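Local structure of tetraacyldisaccharide 4'-kinase (Aquifex aeolicus, 4EHX) at residues 92-97 / 284-289; 83-88 / 103-108; 217-222 / 290-295. The protein catalyses transfer of the gamma-phosphate of ATP to the 4'-position of a tetraacyldisaccharide 1-phosphate, giving lipid IVA in the last step of its biosynthesis. All coordinates share one frame; numbering follows the deposited sequence.

Interaction 1. Residues 92-97 / 284-289; sequences VSWEEA and KLQGYE
Lys284 is laid across the indole of Trp94, the short helix 94-97 meeting the loop that leads into strand 291-300. Lys284 CA lies over one face, 4.0 Å from Trp94 CZ2; from CB the chain then runs to CG, its main point of touch. This methylene rides 3.7 Å above the indole plane, offset toward the rim, in an off-centre CH-pi contact 4.2 Å from the centroid of the five-membered ring. CD and CE then swing clear of the indole. The bend at chi4 (-61°) brings the tip back, and NZ ends 3.8 Å from Trp94 NE1; NZ also forms a weak, long ion pair with Asp99. Over the opposite face of the indole, Glu95 OE1 hovers 3.4 Å above the plane and accepts a weak bond from the OG of Ser93, the N-cap. Gln286 NE2 approaches the ring obliquely, although its hydrogen bonds go to Ile283 O and Tyr102 OH. With an alanine in place of Trp94, CG of Lys284 would probably lose the ring it rests on, leaving the ammonium tip freer to turn. NE1 and NZ both carry protons, so the two nitrogens lie close without bonding each other; this surface contact is an example of one that rests on the aliphatic stem of a lysine rather than on its charge.

Interaction 2. Residues 83-88 / 103-108; sequences IVSEYG and LMAKLL
Ala105 O, near the end of helix 99-107, is gripped by two waters that join it to residues 83-88. Water 2 donates to it at 2.7 Å and also donates to Gly88 O; water 1 lies 2.9 Å from Ala105 O, probably donating to it, and 2.7 Å from Ser85 OG. A weak bond from Leu108 N reaches the same carbonyl as the helix finishes. The hydroxyl of Ser85 is put within range of its water by a first torsion of 174°, and it also accepts a weak bond from Gly88 N, which ties the turn back onto the strand. Beside this wet seam lies a dry one. The methyl of Ala105 meets Ser85 CB at 3.7 Å and Val84 CG1 at 4.1 Å, so helix and strand come close, with the alpha carbons of Ser85 and Ala105 only 6.1 Å apart. Consecutive strand residues can both face the helix because Val84 and Ser85 form a classic beta bulge opposite Val113. Farther along, Gly88 CA passes 3.9 Å from Leu108 O. In the fold, strand 81-86 is hydrogen-bonded antiparallel to strands 112-116 and 89-90, and both Val113 and Leu90 touch Ala105. Helix 99-107 packs against this group, while Leu108 turns to Met56 and Ala59 of helix 51-61, whose first turn holds the last residues of the predicted ATP-binding P-loop.

Interaction 3. Residues 217-222 / 290-295; sequences EEVPFD and NVFALN
Phe292 and Asn295 reach Val219 and Glu218 in a mixed beta sheet, where strand 291-300 and the short strand 218-219 both pair antiparallel with strand 201-212, Ala293 bonding to Leu212 and Val219 to Leu211. Along 290-295, Asn290 and Val291 lean on Tyr275, in the strand that runs parallel to this one. Phe292 is the first residue to touch 217-222. Its ring, carried beside the backbone N by a chi1 of -55°, receives Val219 CG2 obliquely, 4.0 Å from CE2, and the two side chains cross at about a right angle. Asn213 touches both side chains, and Leu276 packs on Phe292. Beyond Ala293, Leu294 packs among Phe241, Val244, Leu245 and Leu248 of helix 237-248. Asn295 then returns to the contact. Its CG is swung anti to the backbone N (chi1 -164°), which carries the amide toward Glu218, whose extended chain comes in from the exposed margin. Glu218 OE2 is in a weak, long ion pair with Lys297, and the carboxylate is turned 73° from the amide plane of Asn295. Asn295 ND2 lies beside the stem of the glutamate as well as its head, 3.3 Å from Glu218 CG and equally far from Glu218 OE2.

Interaction 2 is buried, interaction 1 lies at the surface and interaction 3 falls between. In interaction 2 small apolar groups and bound water fill the seam between a bulged strand and a helix; interaction 1 sets a lysine chain against a broad ring; interaction 3 has an apolar pair beside a polar one. Helix 94-97 of interaction 1 is followed in the chain by helix 99-107 of interaction 2, and the two are joined by a probable hydrogen bond of 3.0 Å from Lys106 NZ to Gln286 OE1 and by Ala97 and Val92 packing on Val84. Segment 284-289 runs straight into 290-295, and Leu285 packs on Val291, whereas interactions 2 and 3 do not touch.

Interaction 1. Residues 92-97 / 284-289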
# COMPACT_ATOMS: atom_id res chain seq x y z
N VAL A 92 14.97 6.04 10.72
CA VAL A 92 14.14 6.32 11.89
C VAL A 92 13.40 5.06 12.32
O VAL A 92 13.33 4.09 11.57
CB VAL A 92 13.08 7.40 11.58
CG1 VAL A 92 13.76 8.71 11.20
CG2 VAL A 92 12.17 6.93 10.46
N SER A 93 12.84 5.07 13.53
CA SER A 93 12.05 3.94 14.00
C SER A 93 10.63 4.03 13.43
O SER A 93 10.23 5.08 12.92
CB SER A 93 11.99 3.93 15.52
OG SER A 93 11.31 5.08 16.00
N TRP A 94 9.87 2.95 13.52
CA TRP A 94 8.47 2.99 13.08
C TRP A 94 7.69 3.97 13.94
O TRP A 94 6.80 4.67 13.46
CB TRP A 94 7.83 1.60 13.10
CG TRP A 94 7.80 0.94 14.44
CD1 TRP A 94 6.83 1.06 15.39
CD2 TRP A 94 8.78 0.05 14.98
NE1 TRP A 94 7.14 0.30 16.49
CE2 TRP A 94 8.34 -0.33 16.26
CE3 TRP A 94 9.99 -0.47 14.50
CZ2 TRP A 94 9.06 -1.20 17.08
CZ3 TRP A 94 10.71 -1.34 15.31
CH2 TRP A 94 10.24 -1.69 16.59
N GLU A 95 8.04 4.03 15.23
CA GLU A 95 7.43 4.99 16.13
C GLU A 95 7.47 6.41 15.55
O GLU A 95 6.48 7.14 15.60
CB GLU A 95 8.09 4.95 17.51
CG GLU A 95 7.88 3.65 18.31
CD GLU A 95 9.06 2.69 18.24
OE1 GLU A 95 9.77 2.68 17.21
OE2 GLU A 95 9.27 1.93 19.21
N GLU A 96 8.62 6.80 15.00
CA GLU A 96 8.79 8.15 14.45
C GLU A 96 8.30 8.28 13.01
O GLU A 96 7.84 9.35 12.59
CB GLU A 96 10.25 8.59 14.56
CG GLU A 96 10.51 10.00 14.06
CD GLU A 96 11.89 10.52 14.44
OE1 GLU A 96 12.65 9.78 15.11
OE2 GLU A 96 12.22 11.67 14.07
N ALA A 97 8.40 7.21 12.24
CA ALA A 97 8.00 7.25 10.83
C ALA A 97 6.49 7.10 10.68
O ALA A 97 5.92 7.57 9.70
CB ALA A 97 8.72 6.17 10.04
N LYS A 284 7.57 -4.98 14.28
CA LYS A 284 7.79 -4.73 15.70
C LYS A 284 8.51 -5.88 16.38
O LYS A 284 8.77 -5.85 17.58
CB LYS A 284 6.45 -4.46 16.41
CG LYS A 284 5.73 -3.23 15.89
CD LYS A 284 4.24 -3.50 15.72
CE LYS A 284 3.54 -2.31 15.09
NZ LYS A 284 3.65 -1.09 15.93
N LEU A 285 8.86 -6.89 15.59
CA LEU A 285 9.46 -8.11 16.12
C LEU A 285 10.77 -8.46 15.41
O LEU A 285 11.14 -9.64 15.32
CB LEU A 285 8.48 -9.28 16.01
CG LEU A 285 7.21 -9.13 16.84
CD1 LEU A 285 6.18 -10.16 16.43
CD2 LEU A 285 7.56 -9.26 18.32
N GLN A 286 11.46 -7.46 14.91
CA GLN A 286 12.71 -7.74 14.19
C GLN A 286 13.75 -8.29 15.15
O GLN A 286 13.84 -7.87 16.30
CB GLN A 286 13.22 -6.47 13.49
CG GLN A 286 12.19 -5.91 12.51
CD GLN A 286 12.64 -4.62 11.88
OE1 GLN A 286 13.78 -4.50 11.42
NE2 GLN A 286 11.75 -3.63 11.86
N GLY A 287 14.53 -9.25 14.68
CA GLY A 287 15.51 -9.87 15.56
C GLY A 287 15.03 -11.21 16.08
O GLY A 287 15.83 -12.13 16.25
N TYR A 288 13.73 -11.33 16.35
CA TYR A 288 13.17 -12.65 16.61
C TYR A 288 13.26 -13.43 15.31
O TYR A 288 12.52 -13.18 14.36
CB TYR A 288 11.71 -12.57 17.11
CG TYR A 288 11.61 -12.26 18.58
CD1 TYR A 288 12.13 -13.13 19.54
CD2 TYR A 288 11.00 -11.09 19.02
CE1 TYR A 288 12.04 -12.84 20.89
CE2 TYR A 288 10.91 -10.80 20.36
CZ TYR A 288 11.42 -11.67 21.30
OH TYR A 288 11.31 -11.35 22.63
N GLU A 289 14.19 -14.37 15.27
CA GLU A 289 14.51 -15.04 14.03
C GLU A 289 13.62 -16.24 13.77
O GLU A 289 13.78 -16.93 12.77
CB GLU A 289 16.00 -15.39 14.00
CG GLU A 289 16.86 -14.14 13.79
CD GLU A 289 18.22 -14.22 14.46
OE1 GLU A 289 18.83 -13.15 14.68
OE2 GLU A 289 18.69 -15.35 14.75

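Interaction 2. Residues 83-88 / 103-108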
# COMPACT_ATOMS: atom_id res chain seq x y z
N ILE A 83 12.73 12.08 6.13
CA ILE A 83 13.32 11.00 5.36
C ILE A 83 13.28 9.75 6.22
O ILE A 83 13.92 9.69 7.27
CB ILE A 83 14.76 11.30 4.91
CG1 ILE A 83 14.78 12.43 3.88
CG2 ILE A 83 15.43 10.03 4.35
CD1 ILE A 83 16.19 12.96 3.54
N VAL A 84 12.50 8.77 5.80
CA VAL A 84 12.33 7.53 6.55
C VAL A 84 13.43 6.53 6.17
O VAL A 84 13.99 5.83 7.02
CB VAL A 84 10.96 6.92 6.23
CG1 VAL A 84 10.82 5.53 6.87
CG2 VAL A 84 9.86 7.86 6.69
N SER A 85 13.74 6.48 4.88
CA SER A 85 14.75 5.54 4.43
C SER A 85 15.55 6.14 3.29
O SER A 85 14.98 6.80 2.42
CB SER A 85 14.08 4.26 3.94
OG SER A 85 15.03 3.39 3.37
N GLU A 86 16.85 5.88 3.27
CA GLU A 86 17.70 6.32 2.18
C GLU A 86 18.13 5.10 1.38
O GLU A 86 19.03 4.35 1.79
CB GLU A 86 18.91 7.09 2.71
CG GLU A 86 19.94 7.43 1.64
CD GLU A 86 21.14 8.16 2.21
OE1 GLU A 86 21.64 7.74 3.28
OE2 GLU A 86 21.60 9.14 1.58
N TYR A 87 17.47 4.89 0.25
CA TYR A 87 17.74 3.74 -0.61
C TYR A 87 17.86 2.42 0.15
O TYR A 87 18.82 1.67 -0.02
CB TYR A 87 18.97 4.02 -1.49
CG TYR A 87 18.67 5.21 -2.37
CD1 TYR A 87 17.73 5.11 -3.39
CD2 TYR A 87 19.26 6.45 -2.13
CE1 TYR A 87 17.40 6.20 -4.18
CE2 TYR A 87 18.93 7.56 -2.91
CZ TYR A 87 18.01 7.41 -3.94
OH TYR A 87 17.69 8.49 -4.73
N GLY A 88 16.86 2.14 0.99
CA GLY A 88 16.79 0.87 1.68
C GLY A 88 17.22 0.97 3.12
O GLY A 88 16.80 0.15 3.94
N LEU A 103 6.83 0.39 7.29
CA LEU A 103 6.60 -0.88 6.62
C LEU A 103 6.99 -0.82 5.14
O LEU A 103 7.67 -1.71 4.62
CB LEU A 103 5.14 -1.32 6.78
CG LEU A 103 4.73 -2.58 6.01
CD1 LEU A 103 5.63 -3.78 6.34
CD2 LEU A 103 3.25 -2.90 6.28
N MET A 104 6.54 0.23 4.45
CA MET A 104 6.91 0.41 3.04
C MET A 104 8.43 0.37 2.87
O MET A 104 8.95 -0.28 1.98
CB MET A 104 6.35 1.74 2.51
CG MET A 104 6.40 1.90 0.99
SD MET A 104 5.02 1.07 0.16
CE MET A 104 3.68 1.43 1.29
N ALA A 105 9.13 1.10 3.73
CA ALA A 105 10.60 1.11 3.66
C ALA A 105 11.22 -0.27 3.88
O ALA A 105 12.19 -0.65 3.21
CB ALA A 105 11.17 2.14 4.65
N LYS A 106 10.67 -1.04 4.81
CA LYS A 106 11.22 -2.37 5.05
C LYS A 106 10.93 -3.28 3.86
O LYS A 106 11.71 -4.17 3.54
CB LYS A 106 10.67 -2.99 6.35
CG LYS A 106 11.08 -2.26 7.62
CD LYS A 106 12.60 -2.14 7.81
CE LYS A 106 13.28 -3.48 7.95
NZ LYS A 106 14.58 -3.40 8.73
N LEU A 107 9.80 -3.04 3.19
CA LEU A 107 9.47 -3.85 2.02
C LEU A 107 10.21 -3.45 0.74
O LEU A 107 10.14 -4.18 -0.25
CB LEU A 107 7.95 -3.84 1.77
CG LEU A 107 7.07 -4.46 2.85
CD1 LEU A 107 5.62 -4.05 2.61
CD2 LEU A 107 7.26 -5.99 2.86
N LEU A 108 10.92 -2.32 0.76
CA LEU A 108 11.66 -1.85 -0.43
C LEU A 108 13.13 -1.54 -0.16
O LEU A 108 13.52 -0.37 -0.05
CB LEU A 108 11.00 -0.58 -0.99
CG LEU A 108 9.50 -0.59 -1.31
CD1 LEU A 108 8.99 0.84 -1.46
CD2 LEU A 108 9.23 -1.39 -2.56
O HOH W 1 13.49 1.65 2.06
O HOH W 2 14.69 -1.55 3.80

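Interaction 3. Residues 217-222 / 290-295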
# COMPACT_ATOMS: atom_id res chain seq x y z
N GLU A 217 13.83 -10.26 4.82
CA GLU A 217 14.48 -10.96 3.72
C GLU A 217 13.61 -12.14 3.27
O GLU A 217 12.99 -12.81 4.09
CB GLU A 217 15.85 -11.47 4.17
CG GLU A 217 16.81 -10.36 4.58
CD GLU A 217 18.00 -10.87 5.37
OE1 GLU A 217 17.90 -11.95 6.00
OE2 GLU A 217 19.04 -10.18 5.37
N GLU A 218 13.56 -12.38 1.96
CA GLU A 218 12.80 -13.50 1.42
C GLU A 218 13.44 -14.84 1.73
O GLU A 218 14.63 -15.03 1.52
CB GLU A 218 12.63 -13.34 -0.09
CG GLU A 218 11.76 -12.16 -0.46
CD GLU A 218 11.45 -12.12 -1.94
OE1 GLU A 218 11.82 -13.07 -2.66
OE2 GLU A 218 10.83 -11.12 -2.38
N VAL A 219 12.63 -15.76 2.25
CA VAL A 219 13.09 -17.11 2.53
C VAL A 219 12.05 -18.13 2.09
O VAL A 219 10.85 -17.86 2.14
CB VAL A 219 13.43 -17.33 4.03
CG1 VAL A 219 14.58 -16.42 4.46
CG2 VAL A 219 12.21 -17.11 4.89
N PRO A 220 12.50 -19.31 1.65
CA PRO A 220 11.60 -20.37 1.17
C PRO A 220 10.57 -20.76 2.21
O PRO A 220 10.87 -20.77 3.41
CB PRO A 220 12.56 -21.54 0.92
CG PRO A 220 13.86 -20.89 0.61
CD PRO A 220 13.92 -19.69 1.51
N PHE A 221 9.37 -21.09 1.76
CA PHE A 221 8.35 -21.58 2.68
C PHE A 221 8.59 -23.05 3.00
O PHE A 221 7.81 -23.67 3.72
CB PHE A 221 6.96 -21.41 2.08
CG PHE A 221 6.70 -22.29 0.90
CD1 PHE A 221 5.96 -23.45 1.04
CD2 PHE A 221 7.20 -21.96 -0.34
CE1 PHE A 221 5.72 -24.26 -0.05
CE2 PHE A 221 6.96 -22.77 -1.43
CZ PHE A 221 6.22 -23.92 -1.29
N ASP A 222 9.67 -23.61 2.45
CA ASP A 222 10.03 -25.01 2.71
C ASP A 222 10.19 -25.26 4.20
O ASP A 222 9.84 -26.33 4.69
CB ASP A 222 11.33 -25.37 1.98
CG ASP A 222 11.11 -25.64 0.50
OD1 ASP A 222 10.03 -26.16 0.14
OD2 ASP A 222 12.02 -25.34 -0.30
N ASN A 290 12.67 -16.49 14.67
CA ASN A 290 11.73 -17.58 14.45
C ASN A 290 10.32 -17.08 14.08
O ASN A 290 9.36 -17.84 14.15
CB ASN A 290 11.70 -18.55 15.65
CG ASN A 290 11.27 -17.88 16.97
OD1 ASN A 290 11.37 -16.66 17.13
ND2 ASN A 290 10.80 -18.69 17.92
N VAL A 291 10.22 -15.82 13.67
CA VAL A 291 8.94 -15.18 13.35
C VAL A 291 8.95 -14.70 11.90
O VAL A 291 9.87 -14.00 11.49
CB VAL A 291 8.71 -13.97 14.27
CG1 VAL A 291 7.39 -13.29 13.94
CG2 VAL A 291 8.77 -14.40 15.74
N PHE A 292 7.92 -15.09 11.14
CA PHE A 292 7.85 -14.84 9.70
C PHE A 292 6.50 -14.30 9.27
O PHE A 292 5.50 -14.43 9.98
CB PHE A 292 8.11 -16.15 8.94
CG PHE A 292 9.40 -16.83 9.31
CD1 PHE A 292 9.47 -17.67 10.41
CD2 PHE A 292 10.54 -16.62 8.56
CE1 PHE A 292 10.66 -18.28 10.76
CE2 PHE A 292 11.74 -17.24 8.90
CZ PHE A 292 11.79 -18.06 10.00
N ALA A 293 6.46 -13.70 8.08
CA ALA A 293 5.22 -13.29 7.43
C ALA A 293 5.11 -13.98 6.07
O ALA A 293 6.10 -14.49 5.55
CB ALA A 293 5.15 -11.76 7.27
N LEU A 294 3.91 -14.02 5.51
CA LEU A 294 3.74 -14.59 4.19
C LEU A 294 4.13 -13.56 3.14
O LEU A 294 3.92 -12.35 3.31
CB LEU A 294 2.29 -15.03 3.99
CG LEU A 294 1.71 -15.95 5.06
CD1 LEU A 294 0.23 -16.23 4.78
CD2 LEU A 294 2.50 -17.24 5.16
N ASN A 295 4.72 -14.03 2.04
CA ASN A 295 5.12 -13.13 0.97
C ASN A 295 4.40 -13.50 -0.32
O ASN A 295 4.50 -14.63 -0.79
CB ASN A 295 6.64 -13.16 0.78
CG ASN A 295 7.15 -11.98 -0.03
OD1 ASN A 295 6.41 -11.04 -0.33
ND2 ASN A 295 8.43 -12.02 -0.37